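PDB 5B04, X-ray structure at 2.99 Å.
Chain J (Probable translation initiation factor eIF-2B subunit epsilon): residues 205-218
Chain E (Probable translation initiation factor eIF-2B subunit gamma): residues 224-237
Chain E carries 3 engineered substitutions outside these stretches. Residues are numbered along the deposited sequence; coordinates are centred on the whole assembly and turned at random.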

ATOM      1  N   ILE J 205      53.423 -18.170  39.598  1.00103.08           N
ATOM      2  CA  ILE J 205      52.204 -17.426  39.294  1.00112.93           C
ATOM      3  C   ILE J 205      51.028 -18.374  39.038  1.00103.98           C
ATOM      4  O   ILE J 205      49.881 -18.065  39.364  1.00 99.14           O
ATOM      5  CB  ILE J 205      52.395 -16.508  38.063  1.00101.84           C
ATOM      6  CG1 ILE J 205      53.629 -15.620  38.231  1.00107.82           C
ATOM      7  CG2 ILE J 205      51.158 -15.655  37.826  1.00103.33           C
ATOM      8  CD1 ILE J 205      53.886 -14.697  37.052  1.00102.38           C
ATOM      9  N   PHE J 206      51.332 -19.542  38.481  1.00 99.97           N
ATOM     10  CA  PHE J 206      50.310 -20.476  38.008  1.00 92.51           C
ATOM     11  C   PHE J 206      49.561 -21.248  39.090  1.00101.53           C
ATOM     12  O   PHE J 206      48.508 -21.826  38.813  1.00114.40           O
ATOM     13  CB  PHE J 206      50.938 -21.475  37.035  1.00 81.31           C
ATOM     14  CG  PHE J 206      51.300 -20.875  35.711  1.00 93.78           C
ATOM     15  CD1 PHE J 206      50.414 -20.028  35.065  1.00101.56           C
ATOM     16  CD2 PHE J 206      52.515 -21.152  35.109  1.00 91.83           C
ATOM     17  CE1 PHE J 206      50.732 -19.470  33.849  1.00 90.76           C
ATOM     18  CE2 PHE J 206      52.839 -20.592  33.891  1.00 90.60           C
ATOM     19  CZ  PHE J 206      51.944 -19.750  33.260  1.00100.39           C
ATOM     20  N   ASN J 207      50.093 -21.271  40.311  1.00103.61           N
ATOM     21  CA  ASN J 207      49.429 -21.990  41.397  1.00109.31           C
ATOM     22  C   ASN J 207      48.527 -21.097  42.251  1.00108.76           C
ATOM     23  O   ASN J 207      47.992 -21.548  43.264  1.00118.36           O
ATOM     24  CB  ASN J 207      50.453 -22.698  42.300  1.00101.24           C
ATOM     25  CG  ASN J 207      51.547 -23.404  41.516  1.00106.91           C
ATOM     26  OD1 ASN J 207      52.735 -23.277  41.826  1.00108.85           O
ATOM     27  ND2 ASN J 207      51.152 -24.122  40.469  1.00113.55           N
ATOM     28  N   GLU J 208      48.363 -19.837  41.851  1.00104.52           N
ATOM     29  CA  GLU J 208      47.425 -18.936  42.528  1.00103.66           C
ATOM     30  C   GLU J 208      46.652 -18.056  41.542  1.00106.12           C
ATOM     31  O   GLU J 208      45.664 -17.415  41.908  1.00106.16           O
ATOM     32  CB  GLU J 208      48.150 -18.065  43.562  1.00110.23           C
ATOM     33  CG  GLU J 208      48.646 -18.848  44.772  1.00120.50           C
ATOM     34  CD  GLU J 208      49.292 -17.977  45.831  1.00131.21           C
ATOM     35  OE1 GLU J 208      50.277 -17.279  45.514  1.00142.93           O
ATOM     36  OE2 GLU J 208      48.818 -18.005  46.987  1.00125.98           O
ATOM     37  N   HIS J 209      47.119 -18.019  40.299  1.00111.34           N
ATOM     38  CA  HIS J 209      46.349 -17.461  39.190  1.00 98.72           C
ATOM     39  C   HIS J 209      46.252 -18.527  38.128  1.00100.39           C
ATOM     40  O   HIS J 209      47.272 -19.064  37.697  1.00106.43           O
ATOM     41  CB  HIS J 209      47.001 -16.215  38.604  1.00 94.41           C
ATOM     42  CG  HIS J 209      47.256 -15.137  39.602  1.00 77.66           C
ATOM     43  ND1 HIS J 209      46.249 -14.355  40.124  1.00 88.05           N
ATOM     44  CD2 HIS J 209      48.407 -14.698  40.160  1.00 89.18           C
ATOM     45  CE1 HIS J 209      46.769 -13.487  40.972  1.00108.88           C
ATOM     46  NE2 HIS J 209      48.077 -13.672  41.011  1.00123.86           N
ATOM     47  N   GLU J 210      45.046 -18.845  37.683  1.00108.67           N
ATOM     48  CA  GLU J 210      44.941 -20.073  36.933  1.00113.73           C
ATOM     49  C   GLU J 210      44.192 -20.046  35.611  1.00110.29           C
ATOM     50  O   GLU J 210      44.287 -20.988  34.818  1.00112.95           O
ATOM     51  CB  GLU J 210      44.358 -21.142  37.833  1.00105.92           C
ATOM     52  CG  GLU J 210      45.386 -22.196  38.018  1.00119.94           C
ATOM     53  CD  GLU J 210      45.690 -22.807  36.684  1.00116.45           C
ATOM     54  OE1 GLU J 210      44.924 -23.704  36.306  1.00123.54           O
ATOM     55  OE2 GLU J 210      46.639 -22.364  35.994  1.00109.48           O
ATOM     56  N   GLU J 211      43.453 -18.977  35.364  1.00102.15           N
ATOM     57  CA  GLU J 211      43.073 -18.669  34.000  1.00107.14           C
ATOM     58  C   GLU J 211      43.661 -17.312  33.663  1.00102.45           C
ATOM     59  O   GLU J 211      43.063 -16.269  33.919  1.00 97.66           O
ATOM     60  CB  GLU J 211      41.558 -18.718  33.805  1.00110.95           C
ATOM     61  CG  GLU J 211      41.024 -20.140  33.896  1.00120.68           C
ATOM     62  CD  GLU J 211      39.553 -20.260  33.562  1.00128.28           C
ATOM     63  OE1 GLU J 211      39.169 -19.903  32.429  1.00111.10           O
ATOM     64  OE2 GLU J 211      38.784 -20.727  34.427  1.00134.94           O
ATOM     65  N   LEU J 212      44.878 -17.358  33.131  1.00 97.90           N
ATOM     66  CA  LEU J 212      45.603 -16.171  32.715  1.00 86.48           C
ATOM     67  C   LEU J 212      45.421 -15.955  31.225  1.00 84.15           C
ATOM     68  O   LEU J 212      45.134 -16.896  30.483  1.00 99.43           O
ATOM     69  CB  LEU J 212      47.090 -16.299  33.049  1.00 88.25           C
ATOM     70  CG  LEU J 212      47.452 -16.371  34.531  1.00 81.98           C
ATOM     71  CD1 LEU J 212      48.952 -16.529  34.711  1.00 91.34           C
ATOM     72  CD2 LEU J 212      46.957 -15.125  35.234  1.00 94.61           C
ATOM     73  N   GLU J 213      45.587 -14.714  30.787  1.00 80.01           N
ATOM     74  CA  GLU J 213      45.485 -14.404  29.372  1.00 79.59           C
ATOM     75  C   GLU J 213      46.704 -13.627  28.896  1.00 69.33           C
ATOM     76  O   GLU J 213      46.916 -12.480  29.291  1.00 65.55           O
ATOM     77  CB  GLU J 213      44.210 -13.615  29.081  1.00 78.64           C
ATOM     78  CG  GLU J 213      43.951 -13.415  27.601  1.00 75.37           C
ATOM     79  CD  GLU J 213      42.606 -12.782  27.319  1.00 80.52           C
ATOM     80  OE1 GLU J 213      42.038 -12.149  28.235  1.00 91.65           O
ATOM     81  OE2 GLU J 213      42.114 -12.924  26.182  1.00 78.57           O
ATOM     82  N   VAL J 214      47.506 -14.266  28.054  1.00 61.23           N
ATOM     83  CA  VAL J 214      48.652 -13.610  27.445  1.00 69.46           C
ATOM     84  C   VAL J 214      48.167 -12.749  26.286  1.00 76.16           C
ATOM     85  O   VAL J 214      47.522 -13.248  25.365  1.00 83.93           O
ATOM     86  CB  VAL J 214      49.689 -14.625  26.942  1.00 76.74           C
ATOM     87  CG1 VAL J 214      51.075 -14.007  26.957  1.00 84.84           C
ATOM     88  CG2 VAL J 214      49.658 -15.880  27.798  1.00 86.21           C
ATOM     89  N   ARG J 215      48.469 -11.455  26.336  1.00 78.30           N
ATOM     90  CA  ARG J 215      47.929 -10.528  25.348  1.00 71.77           C
ATOM     91  C   ARG J 215      49.011  -9.721  24.638  1.00 77.92           C
ATOM     92  O   ARG J 215      49.762  -8.970  25.262  1.00 75.39           O
ATOM     93  CB  ARG J 215      46.923  -9.584  26.011  1.00 67.65           C
ATOM     94  CG  ARG J 215      45.840 -10.307  26.797  1.00 67.02           C
ATOM     95  CD  ARG J 215      44.626  -9.428  27.028  1.00 72.45           C
ATOM     96  NE  ARG J 215      43.960  -9.084  25.776  1.00 60.79           N
ATOM     97  CZ  ARG J 215      42.701  -8.669  25.689  1.00 62.66           C
ATOM     98  NH1 ARG J 215      41.963  -8.553  26.785  1.00 61.44           N
ATOM     99  NH2 ARG J 215      42.177  -8.378  24.507  1.00 66.12           N
ATOM    100  N   ASN J 216      49.075  -9.889  23.321  1.00 79.58           N
ATOM    101  CA  ASN J 216      49.992  -9.138  22.474  1.00 75.98           C
ATOM    102  C   ASN J 216      49.196  -8.200  21.568  1.00 74.01           C
ATOM    103  O   ASN J 216      49.706  -7.674  20.579  1.00 72.00           O
ATOM    104  CB  ASN J 216      50.857 -10.099  21.649  1.00 76.03           C
ATOM    105  CG  ASN J 216      51.963  -9.392  20.888  1.00 79.87           C
ATOM    106  OD1 ASN J 216      52.430  -8.326  21.291  1.00 84.48           O
ATOM    107  ND2 ASN J 216      52.382  -9.981  19.775  1.00 85.21           N
ATOM    108  N   ASP J 217      47.934  -7.990  21.925  1.00 63.05           N
ATOM    109  CA  ASP J 217      47.022  -7.204  21.103  1.00 74.15           C
ATOM    110  C   ASP J 217      46.707  -5.843  21.714  1.00 74.25           C
ATOM    111  O   ASP J 217      45.914  -5.080  21.167  1.00 80.62           O
ATOM    112  CB  ASP J 217      45.718  -7.975  20.881  1.00 79.51           C
ATOM    113  CG  ASP J 217      44.926  -8.158  22.162  1.00 68.09           C
ATOM    114  OD1 ASP J 217      45.526  -8.551  23.185  1.00 73.76           O
ATOM    115  OD2 ASP J 217      43.703  -7.902  22.150  1.00 73.88           O
ATOM    116  N   LEU J 218      47.327  -5.537  22.846  1.00 73.63           N
ATOM    117  CA  LEU J 218      46.981  -4.331  23.590  1.00 69.54           C
ATOM    118  C   LEU J 218      47.761  -3.099  23.141  1.00 78.98           C
ATOM    119  O   LEU J 218      48.876  -3.203  22.630  1.00 82.89           O
ATOM    120  CB  LEU J 218      47.201  -4.560  25.086  1.00 70.58           C
ATOM    121  CG  LEU J 218      46.358  -5.669  25.717  1.00 79.09           C
ATOM    122  CD1 LEU J 218      46.702  -5.830  27.188  1.00 85.61           C
ATOM    123  CD2 LEU J 218      44.875  -5.384  25.533  1.00 59.97           C
TER
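Chain E 224-237: LLWKHPRVTLNTNL

Residues 230-234 of the gamma subunit form a β-strand that lies alongside strand 211-215 of the epsilon subunit, so that the two chains share an intermolecular antiparallel sheet. The strand directions differ by 156°, and the axes approach to 4.5 Å. The register sets Leu E233 opposite Leu J212, Thr E232 opposite Glu J213, Val E231 opposite Val J214 and Arg E230 opposite Arg J215, with Pro E229 next to Asn J216 just beyond. Val E231 and Val J214 form a reciprocal pair: Val E231 N donates to Val J214 O at 3.1 Å, and Val J214 N to Val E231 O at 2.9 Å. Leu E233 N reaches Leu J212 O at 2.7 Å, whereas the return bond from Leu J212 N to Leu E233 O is weak at 3.4 Å. Together the two stretches bury 1039 Å².

Leu E233 covers the most surface. Its side chain, extended in the m,t rotamer, shares a sheet face with Leu J212, Val J214 and Val E231. Leu E233 CD1 touches the edge of the Phe J206 ring at CE1, 3.6 Å away, and also lies 3.9 Å from Val J214 CG2. Val J214 extends this apolar patch toward the preceding loop of chain E, its CG1 packing 3.6 Å from Leu E225 CD2.

Asn J216 is nearly as extensive a contact and ties that loop to the chain J backbone beside Pro E229. Asn J216 N donates to Pro E229 O at 2.8 Å, continuing the ladder past the paired valines, while its side chain, t at chi1, directs ND2 to Leu E225 O at 2.8 Å in an almost linear hydrogen bond. Asn J216 ND2 also lies over one face of the Trp E226 ring, 3.2 Å from Trp E226 CE3.

On the other face of the sheet, Arg E230 extends its guanidinium to Glu J213, forming a salt bridge in which Glu J213 OE2 accepts from Arg E230 NE at 2.8 Å and from NH2 at a very short 2.4 Å. The guanidinium also lies flat on that of Arg J215, their centres 3.7 Å apart and their planes at 16°. Acidic groups accompany this stack of like charges: besides Glu J213 bound to Arg E230, Asp J217 forms a salt bridge with Arg J215, with Asp J217 OD2 2.8 Å from Arg J215 NH2.

Further along chain E, Thr E235 N donates to Glu J210 OE2 at 2.9 Å.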

ATOM      1  N   LEU E 224      55.219 -16.929  18.009  1.00 92.72           N
ATOM      2  CA  LEU E 224      53.883 -17.509  17.991  1.00 96.08           C
ATOM      3  C   LEU E 224      52.824 -16.501  18.427  1.00 96.45           C
ATOM      4  O   LEU E 224      51.668 -16.629  18.041  1.00101.31           O
ATOM      5  CB  LEU E 224      53.830 -18.761  18.878  1.00 97.99           C
ATOM      6  CG  LEU E 224      52.471 -19.376  19.239  1.00101.44           C
ATOM      7  CD1 LEU E 224      52.544 -20.893  19.185  1.00 96.34           C
ATOM      8  CD2 LEU E 224      51.992 -18.929  20.613  1.00 77.28           C
ATOM      9  N   LEU E 225      53.215 -15.500  19.213  1.00 96.80           N
ATOM     10  CA  LEU E 225      52.251 -14.541  19.758  1.00 87.63           C
ATOM     11  C   LEU E 225      52.008 -13.317  18.871  1.00 82.28           C
ATOM     12  O   LEU E 225      51.185 -12.464  19.205  1.00 75.14           O
ATOM     13  CB  LEU E 225      52.684 -14.071  21.147  1.00 82.70           C
ATOM     14  CG  LEU E 225      51.828 -14.565  22.318  1.00 90.42           C
ATOM     15  CD1 LEU E 225      52.053 -16.041  22.603  1.00107.61           C
ATOM     16  CD2 LEU E 225      52.082 -13.723  23.558  1.00 89.72           C
ATOM     17  N   TRP E 226      52.709 -13.231  17.745  1.00 86.81           N
ATOM     18  CA  TRP E 226      52.374 -12.233  16.733  1.00 89.45           C
ATOM     19  C   TRP E 226      51.176 -12.745  15.952  1.00 91.97           C
ATOM     20  O   TRP E 226      50.238 -12.005  15.657  1.00 93.94           O
ATOM     21  CB  TRP E 226      53.561 -11.953  15.817  1.00 96.38           C
ATOM     22  CG  TRP E 226      54.619 -11.162  16.504  1.00 88.03           C
ATOM     23  CD1 TRP E 226      55.882 -11.571  16.814  1.00 98.14           C
ATOM     24  CD2 TRP E 226      54.496  -9.824  16.998  1.00 86.83           C
ATOM     25  NE1 TRP E 226      56.559 -10.565  17.459  1.00109.10           N
ATOM     26  CE2 TRP E 226      55.729  -9.482  17.586  1.00100.56           C
ATOM     27  CE3 TRP E 226      53.465  -8.879  16.993  1.00 84.77           C
ATOM     28  CZ2 TRP E 226      55.959  -8.235  18.164  1.00 95.19           C
ATOM     29  CZ3 TRP E 226      53.693  -7.644  17.567  1.00 99.90           C
ATOM     30  CH2 TRP E 226      54.930  -7.333  18.145  1.00 92.77           C
ATOM     31  N   LYS E 227      51.223 -14.031  15.628  1.00 95.59           N
ATOM     32  CA  LYS E 227      50.032 -14.774  15.256  1.00 90.84           C
ATOM     33  C   LYS E 227      49.328 -14.978  16.589  1.00 95.80           C
ATOM     34  O   LYS E 227      49.962 -14.820  17.618  1.00106.91           O
ATOM     35  CB  LYS E 227      50.365 -16.116  14.581  1.00 98.58           C
ATOM     36  CG  LYS E 227      50.980 -16.075  13.162  1.00104.83           C
ATOM     37  CD  LYS E 227      51.820 -14.838  12.861  1.00106.78           C
ATOM     38  CE  LYS E 227      52.531 -14.940  11.526  1.00107.63           C
ATOM     39  NZ  LYS E 227      53.143 -13.638  11.140  1.00103.87           N
ATOM     40  N   HIS E 228      48.041 -15.301  16.595  1.00 99.90           N
ATOM     41  CA  HIS E 228      47.351 -15.624  17.850  1.00101.98           C
ATOM     42  C   HIS E 228      47.689 -14.690  19.021  1.00 92.16           C
ATOM     43  O   HIS E 228      48.271 -15.136  20.010  1.00 90.63           O
ATOM     44  CB  HIS E 228      47.688 -17.057  18.271  1.00 93.29           C
ATOM     45  CG  HIS E 228      47.472 -18.075  17.195  1.00 87.95           C
ATOM     46  ND1 HIS E 228      46.225 -18.377  16.695  1.00100.96           N
ATOM     47  CD2 HIS E 228      48.347 -18.866  16.529  1.00 90.94           C
ATOM     48  CE1 HIS E 228      46.340 -19.309  15.765  1.00111.68           C
ATOM     49  NE2 HIS E 228      47.617 -19.622  15.645  1.00108.65           N
ATOM     50  N   PRO E 229      47.341 -13.397  18.915  1.00 76.76           N
ATOM     51  CA  PRO E 229      47.766 -12.426  19.933  1.00 59.50           C
ATOM     52  C   PRO E 229      47.206 -12.703  21.325  1.00 61.44           C
ATOM     53  O   PRO E 229      47.717 -12.166  22.308  1.00 74.67           O
ATOM     54  CB  PRO E 229      47.224 -11.098  19.400  1.00 78.86           C
ATOM     55  CG  PRO E 229      46.094 -11.477  18.511  1.00 83.82           C
ATOM     56  CD  PRO E 229      46.490 -12.779  17.884  1.00 79.01           C
ATOM     57  N   ARG E 230      46.168 -13.531  21.404  1.00 73.06           N
ATOM     58  CA  ARG E 230      45.521 -13.825  22.675  1.00 69.77           C
ATOM     59  C   ARG E 230      45.529 -15.318  22.982  1.00 75.13           C
ATOM     60  O   ARG E 230      45.007 -16.122  22.210  1.00 86.56           O
ATOM     61  CB  ARG E 230      44.087 -13.299  22.669  1.00 59.94           C
ATOM     62  CG  ARG E 230      43.970 -11.833  22.288  1.00 62.38           C
ATOM     63  CD  ARG E 230      42.534 -11.362  22.378  1.00 69.54           C
ATOM     64  NE  ARG E 230      41.949 -11.679  23.676  1.00 71.78           N
ATOM     65  CZ  ARG E 230      40.710 -11.362  24.035  1.00 77.37           C
ATOM     66  NH1 ARG E 230      39.917 -10.714  23.194  1.00 73.64           N
ATOM     67  NH2 ARG E 230      40.265 -11.693  25.239  1.00 68.61           N
ATOM     68  N   VAL E 231      46.129 -15.681  24.113  1.00 65.57           N
ATOM     69  CA  VAL E 231      46.189 -17.075  24.542  1.00 78.66           C
ATOM     70  C   VAL E 231      45.697 -17.226  25.980  1.00 79.99           C
ATOM     71  O   VAL E 231      46.130 -16.496  26.870  1.00 86.90           O
ATOM     72  CB  VAL E 231      47.621 -17.644  24.445  1.00 75.80           C
ATOM     73  CG1 VAL E 231      47.611 -19.147  24.679  1.00 75.30           C
ATOM     74  CG2 VAL E 231      48.243 -17.315  23.096  1.00 84.14           C
ATOM     75  N   THR E 232      44.792 -18.175  26.199  1.00 71.04           N
ATOM     76  CA  THR E 232      44.261 -18.440  27.533  1.00 69.74           C
ATOM     77  C   THR E 232      44.994 -19.604  28.196  1.00 85.41           C
ATOM     78  O   THR E 232      45.047 -20.702  27.647  1.00 91.83           O
ATOM     79  CB  THR E 232      42.751 -18.751  27.485  1.00 93.67           C
ATOM     80  OG1 THR E 232      42.022 -17.555  27.183  1.00 80.37           O
ATOM     81  CG2 THR E 232      42.274 -19.299  28.821  1.00101.84           C
ATOM     82  N   LEU E 233      45.551 -19.360  29.380  1.00 88.02           N
ATOM     83  CA  LEU E 233      46.306 -20.382  30.101  1.00 77.86           C
ATOM     84  C   LEU E 233      45.468 -21.085  31.173  1.00100.27           C
ATOM     85  O   LEU E 233      44.621 -20.469  31.820  1.00 99.81           O
ATOM     86  CB  LEU E 233      47.557 -19.766  30.728  1.00 72.16           C
ATOM     87  CG  LEU E 233      48.639 -19.356  29.727  1.00 84.55           C
ATOM     88  CD1 LEU E 233      49.814 -18.693  30.431  1.00102.24           C
ATOM     89  CD2 LEU E 233      49.097 -20.566  28.929  1.00 79.90           C
ATOM     90  N   ASN E 234      45.728 -22.379  31.354  1.00102.32           N
ATOM     91  CA  ASN E 234      44.946 -23.241  32.241  1.00 93.20           C
ATOM     92  C   ASN E 234      45.741 -24.439  32.780  1.00100.69           C
ATOM     93  O   ASN E 234      45.993 -25.385  32.037  1.00118.24           O
ATOM     94  CB  ASN E 234      43.711 -23.772  31.498  1.00106.66           C
ATOM     95  CG  ASN E 234      42.476 -22.916  31.702  1.00104.24           C
ATOM     96  OD1 ASN E 234      41.841 -22.967  32.754  1.00106.45           O
ATOM     97  ND2 ASN E 234      42.111 -22.148  30.681  1.00 96.26           N
ATOM     98  N   THR E 235      46.142 -24.415  34.053  1.00106.61           N
ATOM     99  CA  THR E 235      46.628 -25.646  34.688  1.00113.57           C
ATOM    100  C   THR E 235      45.476 -26.270  35.471  1.00104.68           C
ATOM    101  O   THR E 235      45.669 -27.167  36.290  1.00114.43           O
ATOM    102  CB  THR E 235      47.849 -25.430  35.638  1.00125.13           C
ATOM    103  OG1 THR E 235      47.401 -25.115  36.963  1.00132.47           O
ATOM    104  CG2 THR E 235      48.788 -24.349  35.122  1.00116.21           C
ATOM    105  N   ASN E 236      44.278 -25.747  35.227  1.00 98.44           N
ATOM    106  CA  ASN E 236      43.053 -26.266  35.818  1.00 91.03           C
ATOM    107  C   ASN E 236      42.533 -27.449  35.020  1.00 99.65           C
ATOM    108  O   ASN E 236      41.564 -28.104  35.405  1.00 90.49           O
ATOM    109  CB  ASN E 236      41.986 -25.172  35.881  1.00 91.32           C
ATOM    110  CG  ASN E 236      40.817 -25.545  36.771  1.00104.27           C
ATOM    111  OD1 ASN E 236      40.938 -26.390  37.658  1.00106.53           O
ATOM    112  ND2 ASN E 236      39.667 -24.932  36.518  1.00103.93           N
ATOM    113  N   LEU E 237      43.190 -27.714  33.897  1.00 96.48           N
ATOM    114  CA  LEU E 237      42.738 -28.739  32.975  1.00 84.13           C
ATOM    115  C   LEU E 237      43.636 -29.966  32.996  1.00 87.70           C
ATOM    116  O   LEU E 237      44.854 -29.859  33.133  1.00 98.55           O
ATOM    117  CB  LEU E 237      42.665 -28.169  31.560  1.00 94.21           C
ATOM    118  CG  LEU E 237      41.735 -26.964  31.434  1.00 87.16           C
ATOM    119  CD1 LEU E 237      41.737 -26.430  30.014  1.00 91.87           C
ATOM    120  CD2 LEU E 237      40.325 -27.328  31.878  1.00 79.20           C
TER